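Local coordinates for uncharacterized protein YacP (Bacillus subtilis, PDB 5MQ8) that acts as an endoribonuclease (Rae1) of the PIN/NYN group, involved in ribosome-dependent decay of messenger RNA, at residues I34-M37 / A38-Q41; I72-K75 / E76-A80. All coordinates share one frame; numbering follows the deposited sequence.

Contact 1. Residues I34-M37 / A38-Q41; sequences IQKM and AEYQ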
# COMPACT_ATOMS: atom_id res chain seq x y z
N ILE A 34 -17.08 -2.69 1.25
CA ILE A 34 -16.67 -2.42 2.64
C ILE A 34 -15.41 -1.54 2.71
O ILE A 34 -15.35 -0.61 3.52
CB ILE A 34 -16.52 -3.73 3.45
CG1 ILE A 34 -17.89 -4.40 3.65
CG2 ILE A 34 -15.83 -3.48 4.80
CD1 ILE A 34 -17.81 -5.89 3.96
N GLN A 35 -14.41 -1.82 1.83
CA GLN A 35 -13.17 -1.06 1.76
C GLN A 35 -13.44 0.38 1.31
O GLN A 35 -12.91 1.31 1.92
CB GLN A 35 -12.11 -1.77 0.89
CG GLN A 35 -10.75 -1.04 0.75
CD GLN A 35 -10.09 -0.58 2.05
OE1 GLN A 35 -9.59 0.54 2.16
NE2 GLN A 35 -10.10 -1.41 3.07
N LYS A 36 -14.32 0.56 0.30
CA LYS A 36 -14.74 1.88 -0.19
C LYS A 36 -15.43 2.67 0.93
O LYS A 36 -15.17 3.87 1.07
CB LYS A 36 -15.69 1.76 -1.41
CG LYS A 36 -15.07 1.18 -2.69
CD LYS A 36 -13.81 1.90 -3.13
CE LYS A 36 -12.63 0.96 -3.06
NZ LYS A 36 -11.37 1.67 -2.71
N MET A 37 -16.27 1.99 1.73
CA MET A 37 -16.97 2.61 2.85
C MET A 37 -16.04 2.96 4.02
O MET A 37 -16.33 3.92 4.75
CB MET A 37 -18.20 1.80 3.29
CG MET A 37 -19.37 1.81 2.25
SD MET A 37 -19.65 3.32 1.27
CE MET A 37 -20.21 4.33 2.40
N ALA A 38 -14.90 2.24 4.18
CA ALA A 38 -13.88 2.52 5.19
C ALA A 38 -13.22 3.85 4.83
O ALA A 38 -13.11 4.71 5.69
CB ALA A 38 -12.84 1.41 5.24
N GLU A 39 -12.87 4.04 3.54
CA GLU A 39 -12.29 5.27 3.01
C GLU A 39 -13.24 6.45 3.22
O GLU A 39 -12.80 7.50 3.69
CB GLU A 39 -11.95 5.11 1.53
CG GLU A 39 -10.66 4.36 1.30
CD GLU A 39 -10.60 3.51 0.04
OE1 GLU A 39 -11.33 3.82 -0.93
OE2 GLU A 39 -9.80 2.56 0.02
N TYR A 40 -14.56 6.26 2.91
CA TYR A 40 -15.62 7.26 3.07
C TYR A 40 -15.73 7.68 4.53
O TYR A 40 -15.73 8.88 4.80
CB TYR A 40 -16.97 6.72 2.56
CG TYR A 40 -18.07 7.76 2.51
CD1 TYR A 40 -18.85 8.05 3.63
CD2 TYR A 40 -18.35 8.45 1.33
CE1 TYR A 40 -19.84 9.03 3.59
CE2 TYR A 40 -19.36 9.41 1.27
CZ TYR A 40 -20.10 9.70 2.40
OH TYR A 40 -21.09 10.66 2.34
N GLN A 41 -15.85 6.69 5.46
CA GLN A 41 -15.96 6.95 6.90
C GLN A 41 -14.75 7.78 7.39
O GLN A 41 -14.93 8.80 8.05
CB GLN A 41 -16.09 5.65 7.71
CG GLN A 41 -16.11 5.88 9.23
CD GLN A 41 -16.98 4.99 10.07
OE1 GLN A 41 -18.07 4.57 9.68
NE2 GLN A 41 -16.53 4.69 11.27
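Lys36 and Glu39, three residues apart on helix 23-44, are joined by a salt bridge along the helix flank. Lys36 NZ lies 2.8 Å from Glu39 OE1, which it meets on the syn side and 15° out of the carboxylate plane; a weak second bond reaches OE2. The two side chains lie next to each other and point the same way, and the lysine, turned at chi2 (-54°) and bent again further out, curls its ammonium back onto the carboxylate. That nitrogen also forms a salt bridge with Glu132 of helix 121-145.

Apolar contact falls between Met37 and Tyr40. The Met37 methyl CE lies 4.0 Å from Tyr40 CB and approaches the ring obliquely. Met37 otherwise packs on Val48, Val50, Leu4 and Val6 of the central sheet, while the Tyr40 hydroxyl is hydrogen-bonded to Glu127.

Backbone bonds from residue i+4 to residue i run through the segment, among them Glu39 N to Gln35 O at 3.2 Å and Gln41 N to Met37 O at 2.9 Å, the latter nearly straight at 165°.

With Ser154 of the second subunit packed on Lys36 and Glu39, the ammonium between two carboxylates sits at a subunit boundary and probably offsets the charge that Glu39 and Glu132 would otherwise bring together.

Contact 2. Residues I72-K75 / E76-A80; sequences IFTK and ENETA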
# COMPACT_ATOMS: atom_id res chain seq x y z
N ILE A 72 -23.90 -4.99 8.80
CA ILE A 72 -25.07 -5.68 9.36
C ILE A 72 -25.80 -6.47 8.30
O ILE A 72 -26.07 -5.95 7.22
CB ILE A 72 -26.00 -4.69 10.13
CG1 ILE A 72 -25.32 -4.23 11.44
CG2 ILE A 72 -27.38 -5.30 10.45
CD1 ILE A 72 -25.88 -3.04 12.05
N PHE A 73 -26.09 -7.73 8.60
CA PHE A 73 -26.87 -8.59 7.72
C PHE A 73 -28.30 -8.64 8.24
O PHE A 73 -28.50 -8.62 9.46
CB PHE A 73 -26.24 -9.99 7.61
CG PHE A 73 -25.05 -10.03 6.68
CD1 PHE A 73 -23.80 -9.59 7.10
CD2 PHE A 73 -25.18 -10.47 5.37
CE1 PHE A 73 -22.70 -9.61 6.23
CE2 PHE A 73 -24.08 -10.50 4.51
CZ PHE A 73 -22.85 -10.05 4.94
N THR A 74 -29.30 -8.65 7.34
CA THR A 74 -30.71 -8.71 7.74
C THR A 74 -31.04 -10.10 8.32
O THR A 74 -30.26 -11.04 8.14
CB THR A 74 -31.64 -8.39 6.55
OG1 THR A 74 -31.40 -9.30 5.47
CG2 THR A 74 -31.52 -6.95 6.07
N LYS A 75 -32.18 -10.22 9.04
CA LYS A 75 -32.69 -11.50 9.56
C LYS A 75 -33.40 -12.19 8.40
O LYS A 75 -33.54 -11.58 7.32
CB LYS A 75 -33.69 -11.28 10.71
CG LYS A 75 -33.12 -10.71 12.01
CD LYS A 75 -32.74 -11.77 13.04
CE LYS A 75 -33.89 -12.18 13.92
NZ LYS A 75 -33.48 -13.21 14.92
N GLU A 76 -33.96 -13.39 8.65
CA GLU A 76 -34.63 -14.28 7.69
C GLU A 76 -35.62 -13.59 6.68
O GLU A 76 -35.31 -13.59 5.49
CB GLU A 76 -35.32 -15.46 8.40
CG GLU A 76 -35.29 -16.74 7.58
CD GLU A 76 -35.72 -18.00 8.31
OE1 GLU A 76 -34.87 -18.61 9.00
OE2 GLU A 76 -36.90 -18.40 8.17
N ASN A 77 -36.77 -13.05 7.11
CA ASN A 77 -37.70 -12.43 6.15
C ASN A 77 -37.69 -10.91 6.20
O ASN A 77 -38.67 -10.24 5.85
CB ASN A 77 -39.11 -13.00 6.31
CG ASN A 77 -39.27 -14.38 5.72
OD1 ASN A 77 -39.16 -15.40 6.41
ND2 ASN A 77 -39.52 -14.45 4.42
N GLU A 78 -36.53 -10.37 6.60
CA GLU A 78 -36.33 -8.94 6.78
C GLU A 78 -35.59 -8.38 5.60
O GLU A 78 -34.61 -8.96 5.15
CB GLU A 78 -35.55 -8.71 8.09
CG GLU A 78 -35.41 -7.26 8.49
CD GLU A 78 -34.36 -6.98 9.54
OE1 GLU A 78 -34.49 -5.96 10.24
OE2 GLU A 78 -33.39 -7.78 9.66
N THR A 79 -36.08 -7.26 5.07
CA THR A 79 -35.43 -6.59 3.94
C THR A 79 -34.52 -5.48 4.49
O THR A 79 -34.69 -5.05 5.63
CB THR A 79 -36.47 -6.03 2.96
OG1 THR A 79 -37.42 -5.26 3.69
CG2 THR A 79 -37.18 -7.13 2.16
N ALA A 80 -33.57 -5.03 3.66
CA ALA A 80 -32.60 -3.99 3.99
C ALA A 80 -33.27 -2.71 4.45
O ALA A 80 -32.80 -2.12 5.41
CB ALA A 80 -31.67 -3.73 2.82
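Glu78 reaches back across a tight turn to the backbone of Lys75: its OE2 accepts the Lys75 N-H at 2.8 Å, almost straight at 170°, through the anti lone pair. The reach comes from an extended chain, with CG opposite the backbone N across CA-CB (chi1 -173°). Glu78 OE2 also lies 3.4 Å from Thr74 CA and forms a salt bridge with Arg83, while OE1 forms one with Lys86, so three groups hold the buried carboxylate and the two helix cations would probably stabilise its negative charge.

Thr74 also packs on this inner side. Its CG2 lies 3.7 Å from both Thr79 C and Ala80 N, at the start of helix 80-90; Thr74 OG1 is hydrogen-bonded chiefly to Ala54 N, and makes a weak bond of 3.2 Å to Glu78 O.

The connection from Lys75 to Glu78 is a type I beta turn, closed by a weak Glu78 N to Lys75 O bond of 3.3 Å. It follows strand 70-73, an edge of the parallel sheet within this chain, and leads into helix 80-90, as part of a beta-alpha connection.

The outer side is looser. Glu76 and Asn77, the central residues of the turn, are exposed and direct their CB atoms away from residues 72-75. Lys75 CB and CG stay beside Glu78 OE2, at 3.7 Å for CB, and the far end of the lysine leads away.

Overall arrangement
Contacts 1 and 2 follow one another along the chain within the NYN domain, with centres about 22 Å apart and nearest atoms about 7 Å apart, so they do not touch. Strand 47-52 links them: Met37 and Tyr40 of contact 1 pack on it, while the backbones of Ile72 and Thr74 hydrogen-bond to it and the side chains of Thr74 and Ala80 touch Val51. Phe52 is a shared neighbour, meeting Ile34 from one contact and the Phe73 ring from the other. Contact 1 lies centrally, its centre about 5 Å from that of the chain, and borders the second subunit; contact 2 is peripheral at about 17 Å, and no other chain of the assembly touches its segments.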